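Local coordinates for ornithine aminotransferase (Plasmodium falciparum, PDB 3LG0), which catalyses, with pyridoxal 5'-phosphate as cofactor, the reversible transfer of the delta-amino group of ornithine to 2-oxoglutarate on the route to proline, at residues A[14-17]-A[18-21]; A[365-368]-A[369-372]; A[52-55]-A[56-59]. All coordinates share one frame; numbering follows the deposited sequence.

Contact 1 (A[14-17]-A[18-21]); sequences MNNE and LTYG
Asn-16 and Tyr-20, one turn apart near the end of helix 10-20, meet where the amide oxygen runs up to the rim of the phenol ring. Asn-16 OD1 lies 3.1 Å from Tyr-20 CD2 at the ring edge, where slightly positive aromatic hydrogens suit a carbonyl oxygen. The amide and ring planes stand 64° apart, so the two groups do not stack. With its CG opposite the backbone N (chi1 -179°), Asn-16 sends its amide along the helix toward the ring, while ND2 makes a weak hydrogen bond to Gly-91 O of the second subunit, a use for both ends of an amide. The tight part continues in the backbone: Asn-16 O accepts hydrogen bonds from Tyr-20 N and from Thr-19 OG1, both at 3.1 Å. Threonine suits this place because its hydroxyl can fold back onto the preceding turn while its methyl CG2 presses on Asn-15 O at 3.0 Å. Gly-21 N closes the last turn on Glu-17 O at 2.9 Å. The other side is looser and faces solvent: Asn-15 OD1 is 4.4 Å from Leu-18 CD1, although Leu-18 still lies along Met-14 O, its CG 3.5 Å away. Helix 10-20 leans on the second subunit, whose Arg-95 and Thr-98, on helix 88-101, pack against Asn-16 and Tyr-20, while its Phe-86, from strand 86-87, meets Met-14 and Glu-17.

Contact 2 (A[365-368]-A[369-372]); sequences CLKF and KENG
Lys-367 and Glu-370 form a salt bridge across the final turn of helix 361-370, which a Schellman motif at Gly-372 brings to an end. The lysine reaches its partner through two torsions: CG stands opposite the backbone N, and a bend at chi2 (66°) swings the remaining, extended chain outward, across the helix axis. Glu-370 runs straight beyond CG and leans back along the helix, bringing its carboxylate to the ammonium group. Lys-367 NZ is 3.3 Å from Glu-370 OE2 and approaches from above the carboxylate plane, 43° out of it, which points to a modest surface bridge. The same lysine makes a cation-pi contact with Phe-409 of helix 393-412, so a long, flexible cation serves two partners. Asn-371 folds back beside the last turn, its CG 3.5 Å from Lys-367 O, and its OD1 is hydrogen-bonded to Thr-406. Phe-368 goes the other way, burying its ring against strands 373-378 and 382-385 and helix 393-412, where a large apolar group belongs. The helix places Lys-369 CB 3.4 Å from Leu-366 O, while the outer chain of that lysine leads off toward Val-30. Glycine fits the last position because at these backbone angles (phi 99°) a CB would jam against the preceding carbonyl oxygen; here Gly-372 N reaches back to Lys-369 O at 2.9 Å.

Contact 3 (A[52-55]-A[56-59]); sequences LSAY and SSVN
Ser-53 and Val-58 face each other across a short left-handed helical turn, Ser-53 to Ser-56 all having positive phi. Ser-53 directs its CB at the following segment, and Val-58 CG2 comes up against that carbon at 3.9 Å. Val-58 brings this methyl over the serine because CG1 takes the place opposite its carbonyl carbon (chi1 -67°), turning CG2 inward to lie 3.5 Å from Ser-53 O. That oxygen receives Val-58 N at 3.2 Å in an almost straight bond, 178° at the hydrogen. Inside that pair, Ala-54 CB and Ser-57 CB sit side by side at 4.1 Å, small groups well suited to a tightly wound turn, and Ser-57 N bonds to Ala-54 O from above its carbonyl plane. The inverted backbone is costly for residues bearing a CB: that of Ser-56 is only 2.9 Å from Tyr-55 O. Tyr-55 leaves the turn on its outer side, with Leu-52 CG over the centre of one ring face at 4.1 Å. Outside partners occupy several polar ends, Ser-53 OG meeting Thr-386 O and Asn-59 OD1 meeting Arg-241. Ser-57 packs beside Lys-262, which probably carries pyridoxal phosphate in the active enzyme but is unmodified here, and bonds weakly to Tyr-293 of the second subunit. A strained, polar turn at this spot therefore probably helps shape the wall of the cofactor pocket at the dimer interface.

Contacts 1 and 2 are both ends of helices in outer parts of the subunit and partly buried, whereas contact 3 is buried, with its centre about 8 Å from the centre of the chain. Contacts 1 and 3 both press on the second subunit; contact 2 is held within its own chain, by helix 393-412 and the neighbouring strands. None of the three touches another: the centres of contacts 1 and 3 are about 25 Å apart, those of 2 and 3 about 18 Å. Chemistry follows place: mostly an amide, a hydroxyl and an aromatic edge meet within contact 1, opposite charges pair in contact 2, and mostly small side chains, serines and an alanine, line the left-handed turn beside Lys-262 in contact 3.

Contact 1 (A[14-17]-A[18-21])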
ATOM      1  N   MET A  14       6.290   0.315  24.938  1.00 25.71           N
ATOM      2  CA  MET A  14       6.160  -1.077  24.493  1.00 25.41           C
ATOM      3  C   MET A  14       4.973  -1.809  25.098  1.00 33.08           C
ATOM      4  O   MET A  14       4.302  -2.599  24.429  1.00 37.14           O
ATOM      5  CB  MET A  14       7.452  -1.851  24.676  1.00 32.14           C
ATOM      6  CG  MET A  14       8.472  -1.452  23.642  1.00 31.08           C
ATOM      7  SD  MET A  14      10.018  -2.331  23.798  1.00 40.35           S
ATOM      8  CE  MET A  14      10.612  -1.821  25.442  1.00 25.64           C
ATOM      9  N   ASN A  15       4.702  -1.535  26.364  1.00 36.24           N
ATOM     10  CA  ASN A  15       3.550  -2.138  27.016  1.00 35.74           C
ATOM     11  C   ASN A  15       2.276  -1.605  26.399  1.00 29.23           C
ATOM     12  O   ASN A  15       1.302  -2.328  26.215  1.00 29.24           O
ATOM     13  CB  ASN A  15       3.573  -1.851  28.512  1.00 38.48           C
ATOM     14  CG  ASN A  15       4.679  -2.604  29.220  1.00 49.66           C
ATOM     15  OD1 ASN A  15       5.188  -3.603  28.704  1.00 46.37           O
ATOM     16  ND2 ASN A  15       5.061  -2.129  30.406  1.00 40.06           N
ATOM     17  N   ASN A  16       2.298  -0.329  26.053  1.00 30.63           N
ATOM     18  CA  ASN A  16       1.148   0.280  25.429  1.00 27.56           C
ATOM     19  C   ASN A  16       0.815  -0.407  24.077  1.00 35.66           C
ATOM     20  O   ASN A  16      -0.348  -0.760  23.815  1.00 33.83           O
ATOM     21  CB  ASN A  16       1.353   1.796  25.299  1.00 25.06           C
ATOM     22  CG  ASN A  16       0.154   2.487  24.671  1.00 38.24           C
ATOM     23  OD1 ASN A  16      -0.938   2.455  25.215  1.00 41.26           O
ATOM     24  ND2 ASN A  16       0.350   3.091  23.509  1.00 36.68           N
ATOM     25  N   GLU A  17       1.835  -0.641  23.250  1.00 32.29           N
ATOM     26  CA  GLU A  17       1.627  -1.342  21.977  1.00 34.91           C
ATOM     27  C   GLU A  17       1.163  -2.754  22.215  1.00 25.14           C
ATOM     28  O   GLU A  17       0.380  -3.285  21.445  1.00 32.33           O
ATOM     29  CB  GLU A  17       2.895  -1.369  21.121  1.00 30.44           C
ATOM     30  CG  GLU A  17       3.090  -0.136  20.278  1.00 34.54           C
ATOM     31  CD  GLU A  17       3.899  -0.423  19.039  1.00 37.97           C
ATOM     32  OE1 GLU A  17       3.781  -1.551  18.514  1.00 35.57           O
ATOM     33  OE2 GLU A  17       4.653   0.469  18.601  1.00 34.87           O
ATOM     34  N   LEU A  18       1.652  -3.372  23.283  1.00 29.23           N
ATOM     35  CA  LEU A  18       1.218  -4.724  23.615  1.00 29.68           C
ATOM     36  C   LEU A  18      -0.252  -4.795  24.031  1.00 31.20           C
ATOM     37  O   LEU A  18      -0.920  -5.802  23.795  1.00 30.09           O
ATOM     38  CB  LEU A  18       2.107  -5.339  24.686  1.00 33.68           C
ATOM     39  CG  LEU A  18       3.365  -5.984  24.108  1.00 48.23           C
ATOM     40  CD1 LEU A  18       4.461  -6.103  25.160  1.00 54.74           C
ATOM     41  CD2 LEU A  18       3.031  -7.344  23.499  1.00 45.03           C
ATOM     42  N   THR A  19      -0.780  -3.731  24.628  1.00 27.17           N
ATOM     43  CA  THR A  19      -2.185  -3.780  25.008  1.00 30.54           C
ATOM     44  C   THR A  19      -3.146  -3.437  23.854  1.00 30.05           C
ATOM     45  O   THR A  19      -4.203  -4.040  23.729  1.00 35.51           O
ATOM     46  CB  THR A  19      -2.499  -2.892  26.225  1.00 30.18           C
ATOM     47  OG1 THR A  19      -2.638  -1.539  25.795  1.00 60.99           O
ATOM     48  CG2 THR A  19      -1.393  -2.975  27.256  1.00 27.59           C
ATOM     49  N   TYR A  20      -2.771  -2.495  22.998  1.00 28.83           N
ATOM     50  CA  TYR A  20      -3.713  -1.954  22.010  1.00 28.14           C
ATOM     51  C   TYR A  20      -3.450  -2.370  20.559  1.00 33.09           C
ATOM     52  O   TYR A  20      -4.292  -2.176  19.692  1.00 33.77           O
ATOM     53  CB  TYR A  20      -3.743  -0.433  22.103  1.00 24.97           C
ATOM     54  CG  TYR A  20      -4.243   0.085  23.438  1.00 38.08           C
ATOM     55  CD1 TYR A  20      -5.554  -0.148  23.841  1.00 32.62           C
ATOM     56  CD2 TYR A  20      -3.412   0.811  24.290  1.00 39.38           C
ATOM     57  CE1 TYR A  20      -6.032   0.318  25.047  1.00 35.44           C
ATOM     58  CE2 TYR A  20      -3.890   1.291  25.510  1.00 40.57           C
ATOM     59  CZ  TYR A  20      -5.206   1.037  25.877  1.00 44.69           C
ATOM     60  OH  TYR A  20      -5.711   1.496  27.073  1.00 52.78           O
ATOM     61  N   GLY A  21      -2.279  -2.930  20.294  1.00 30.18           N
ATOM     62  CA  GLY A  21      -1.929  -3.330  18.945  1.00 32.40           C
ATOM     63  C   GLY A  21      -1.864  -4.838  18.785  1.00 34.70           C
ATOM     64  O   GLY A  21      -1.584  -5.556  19.744  1.00 31.47           O
TER

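Contact 2 (A[365-368]-A[369-372])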
ATOM      1  N   CYS A 365      21.810  -9.192  17.783  1.00 31.22           N
ATOM      2  CA  CYS A 365      21.137  -7.932  17.469  1.00 33.83           C
ATOM      3  C   CYS A 365      20.897  -7.093  18.719  1.00 30.39           C
ATOM      4  O   CYS A 365      21.101  -5.880  18.714  1.00 31.85           O
ATOM      5  CB  CYS A 365      19.811  -8.189  16.734  1.00 32.81           C
ATOM      6  SG  CYS A 365      20.027  -8.914  15.105  1.00 43.22           S
ATOM      7  N   LEU A 366      20.466  -7.744  19.793  1.00 32.07           N
ATOM      8  CA  LEU A 366      20.292  -7.056  21.069  1.00 37.07           C
ATOM      9  C   LEU A 366      21.614  -6.461  21.541  1.00 35.23           C
ATOM     10  O   LEU A 366      21.639  -5.369  22.099  1.00 32.34           O
ATOM     11  CB  LEU A 366      19.732  -7.998  22.138  1.00 35.65           C
ATOM     12  CG  LEU A 366      18.351  -8.603  21.886  1.00 46.18           C
ATOM     13  CD1 LEU A 366      17.872  -9.394  23.102  1.00 43.84           C
ATOM     14  CD2 LEU A 366      17.358  -7.537  21.541  1.00 39.34           C
ATOM     15  N   LYS A 367      22.715  -7.175  21.304  1.00 33.45           N
ATOM     16  CA  LYS A 367      24.030  -6.670  21.694  1.00 32.75           C
ATOM     17  C   LYS A 367      24.477  -5.498  20.817  1.00 33.28           C
ATOM     18  O   LYS A 367      25.081  -4.536  21.309  1.00 37.16           O
ATOM     19  CB  LYS A 367      25.079  -7.787  21.669  1.00 40.86           C
ATOM     20  CG  LYS A 367      26.323  -7.508  22.505  1.00 37.37           C
ATOM     21  CD  LYS A 367      25.965  -7.451  23.993  1.00 42.32           C
ATOM     22  CE  LYS A 367      27.187  -7.190  24.862  1.00 50.09           C
ATOM     23  NZ  LYS A 367      26.835  -7.127  26.308  1.00 55.77           N
ATOM     24  N   PHE A 368      24.195  -5.579  19.518  1.00 29.10           N
ATOM     25  CA  PHE A 368      24.475  -4.456  18.627  1.00 35.25           C
ATOM     26  C   PHE A 368      23.783  -3.223  19.172  1.00 35.92           C
ATOM     27  O   PHE A 368      24.373  -2.140  19.252  1.00 33.38           O
ATOM     28  CB  PHE A 368      23.951  -4.705  17.198  1.00 35.75           C
ATOM     29  CG  PHE A 368      24.855  -5.537  16.350  1.00 33.70           C
ATOM     30  CD1 PHE A 368      26.213  -5.294  16.324  1.00 36.95           C
ATOM     31  CD2 PHE A 368      24.346  -6.553  15.562  1.00 34.47           C
ATOM     32  CE1 PHE A 368      27.056  -6.059  15.532  1.00 35.83           C
ATOM     33  CE2 PHE A 368      25.176  -7.319  14.777  1.00 38.25           C
ATOM     34  CZ  PHE A 368      26.537  -7.073  14.763  1.00 34.79           C
ATOM     35  N   LYS A 369      22.507  -3.394  19.505  1.00 32.84           N
ATOM     36  CA  LYS A 369      21.691  -2.302  19.980  1.00 36.60           C
ATOM     37  C   LYS A 369      22.342  -1.680  21.210  1.00 39.89           C
ATOM     38  O   LYS A 369      22.549  -0.462  21.265  1.00 40.37           O
ATOM     39  CB  LYS A 369      20.271  -2.797  20.277  1.00 33.84           C
ATOM     40  CG  LYS A 369      19.300  -1.718  20.742  1.00 39.21           C
ATOM     41  CD  LYS A 369      19.127  -1.749  22.242  1.00 42.06           C
ATOM     42  CE  LYS A 369      18.170  -0.668  22.702  1.00 46.11           C
ATOM     43  NZ  LYS A 369      18.014  -0.686  24.178  1.00 38.59           N
ATOM     44  N   GLU A 370      22.683  -2.529  22.175  1.00 37.70           N
ATOM     45  CA  GLU A 370      23.355  -2.102  23.398  1.00 38.79           C
ATOM     46  C   GLU A 370      24.616  -1.312  23.049  1.00 40.44           C
ATOM     47  O   GLU A 370      24.974  -0.355  23.741  1.00 40.86           O
ATOM     48  CB  GLU A 370      23.701  -3.332  24.235  1.00 39.33           C
ATOM     49  CG  GLU A 370      23.993  -3.076  25.702  1.00 66.45           C
ATOM     50  CD  GLU A 370      24.391  -4.358  26.445  1.00 75.95           C
ATOM     51  OE1 GLU A 370      23.700  -5.395  26.293  1.00 74.61           O
ATOM     52  OE2 GLU A 370      25.400  -4.323  27.179  1.00 65.19           O
ATOM     53  N   ASN A 371      25.268  -1.710  21.955  1.00 37.15           N
ATOM     54  CA  ASN A 371      26.508  -1.083  21.516  1.00 29.03           C
ATOM     55  C   ASN A 371      26.363   0.132  20.598  1.00 36.96           C
ATOM     56  O   ASN A 371      27.358   0.693  20.152  1.00 33.86           O
ATOM     57  CB  ASN A 371      27.432  -2.129  20.904  1.00 32.20           C
ATOM     58  CG  ASN A 371      28.140  -2.961  21.965  1.00 45.45           C
ATOM     59  OD1 ASN A 371      28.555  -4.099  21.727  1.00 39.43           O
ATOM     60  ND2 ASN A 371      28.272  -2.386  23.154  1.00 30.65           N
ATOM     61  N   GLY A 372      25.130   0.548  20.333  1.00 29.34           N
ATOM     62  CA  GLY A 372      24.893   1.757  19.560  1.00 32.33           C
ATOM     63  C   GLY A 372      24.580   1.568  18.077  1.00 26.48           C
ATOM     64  O   GLY A 372      24.659   2.507  17.298  1.00 35.91           O
TER

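Contact 3 (A[52-55]-A[56-59])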
ATOM      1  N   LEU A  52      19.581  -0.827   9.351  1.00 26.04           N
ATOM      2  CA  LEU A  52      18.521  -1.439   8.571  1.00 27.27           C
ATOM      3  C   LEU A  52      18.032  -0.499   7.472  1.00 27.85           C
ATOM      4  O   LEU A  52      17.705  -0.935   6.376  1.00 27.13           O
ATOM      5  CB  LEU A  52      17.362  -1.811   9.480  1.00 33.56           C
ATOM      6  CG  LEU A  52      16.456  -2.901   8.945  1.00 35.88           C
ATOM      7  CD1 LEU A  52      17.305  -4.114   8.672  1.00 41.49           C
ATOM      8  CD2 LEU A  52      15.366  -3.216   9.945  1.00 34.81           C
ATOM      9  N   SER A  53      17.991   0.795   7.774  1.00 28.24           N
ATOM     10  CA  SER A  53      17.466   1.811   6.853  1.00 26.29           C
ATOM     11  C   SER A  53      16.031   1.514   6.415  1.00 24.78           C
ATOM     12  O   SER A  53      15.638   1.845   5.290  1.00 30.88           O
ATOM     13  CB  SER A  53      18.358   1.973   5.615  1.00 28.09           C
ATOM     14  OG  SER A  53      19.686   2.302   5.960  1.00 30.68           O
ATOM     15  N   ALA A  54      15.245   0.924   7.311  1.00 25.05           N
ATOM     16  CA  ALA A  54      13.883   0.513   6.987  1.00 27.77           C
ATOM     17  C   ALA A  54      13.889  -0.225   5.639  1.00 33.94           C
ATOM     18  O   ALA A  54      13.093   0.057   4.750  1.00 25.42           O
ATOM     19  CB  ALA A  54      12.927   1.733   6.961  1.00 30.91           C
ATOM     20  N   TYR A  55      14.828  -1.154   5.507  1.00 29.92           N
ATOM     21  CA  TYR A  55      14.982  -1.966   4.312  1.00 32.25           C
ATOM     22  C   TYR A  55      15.153  -1.129   3.057  1.00 37.47           C
ATOM     23  O   TYR A  55      14.496  -1.367   2.052  1.00 41.89           O
ATOM     24  CB  TYR A  55      13.815  -2.952   4.172  1.00 34.65           C
ATOM     25  CG  TYR A  55      13.688  -3.858   5.372  1.00 36.40           C
ATOM     26  CD1 TYR A  55      14.512  -4.970   5.521  1.00 42.64           C
ATOM     27  CD2 TYR A  55      12.751  -3.594   6.367  1.00 32.92           C
ATOM     28  CE1 TYR A  55      14.397  -5.808   6.636  1.00 39.12           C
ATOM     29  CE2 TYR A  55      12.622  -4.418   7.474  1.00 31.11           C
ATOM     30  CZ  TYR A  55      13.447  -5.520   7.610  1.00 44.94           C
ATOM     31  OH  TYR A  55      13.311  -6.325   8.724  1.00 43.57           O
ATOM     32  N   SER A  56      16.052  -0.153   3.134  1.00 30.12           N
ATOM     33  CA  SER A  56      16.410   0.708   2.012  1.00 32.42           C
ATOM     34  C   SER A  56      15.427   1.832   1.692  1.00 35.07           C
ATOM     35  O   SER A  56      15.648   2.582   0.754  1.00 40.21           O
ATOM     36  CB  SER A  56      16.724  -0.104   0.744  1.00 38.57           C
ATOM     37  OG  SER A  56      17.913  -0.859   0.908  1.00 34.15           O
ATOM     38  N   SER A  57      14.362   1.980   2.468  1.00 33.21           N
ATOM     39  CA  SER A  57      13.499   3.137   2.274  1.00 27.67           C
ATOM     40  C   SER A  57      14.228   4.442   2.550  1.00 31.86           C
ATOM     41  O   SER A  57      13.938   5.441   1.901  1.00 31.41           O
ATOM     42  CB  SER A  57      12.257   3.073   3.157  1.00 29.68           C
ATOM     43  OG  SER A  57      11.493   1.932   2.848  1.00 46.32           O
ATOM     44  N   VAL A  58      15.145   4.457   3.522  1.00 33.64           N
ATOM     45  CA  VAL A  58      15.899   5.687   3.804  1.00 30.37           C
ATOM     46  C   VAL A  58      17.350   5.649   3.327  1.00 27.16           C
ATOM     47  O   VAL A  58      18.271   5.981   4.071  1.00 30.93           O
ATOM     48  CB  VAL A  58      15.789   6.180   5.288  1.00 27.59           C
ATOM     49  CG1 VAL A  58      14.376   6.623   5.582  1.00 26.85           C
ATOM     50  CG2 VAL A  58      16.234   5.125   6.281  1.00 22.23           C
ATOM     51  N   ASN A  59      17.539   5.242   2.076  1.00 27.82           N
ATOM     52  CA  ASN A  59      18.846   5.356   1.427  1.00 31.85           C
ATOM     53  C   ASN A  59      19.368   6.794   1.486  1.00 32.10           C
ATOM     54  O   ASN A  59      20.555   7.016   1.649  1.00 33.24           O
ATOM     55  CB  ASN A  59      18.762   4.916  -0.030  1.00 22.71           C
ATOM     56  CG  ASN A  59      18.720   3.419  -0.182  1.00 31.58           C
ATOM     57  OD1 ASN A  59      18.722   2.685   0.810  1.00 29.81           O
ATOM     58  ND2 ASN A  59      18.690   2.943  -1.439  1.00 28.90           N
TER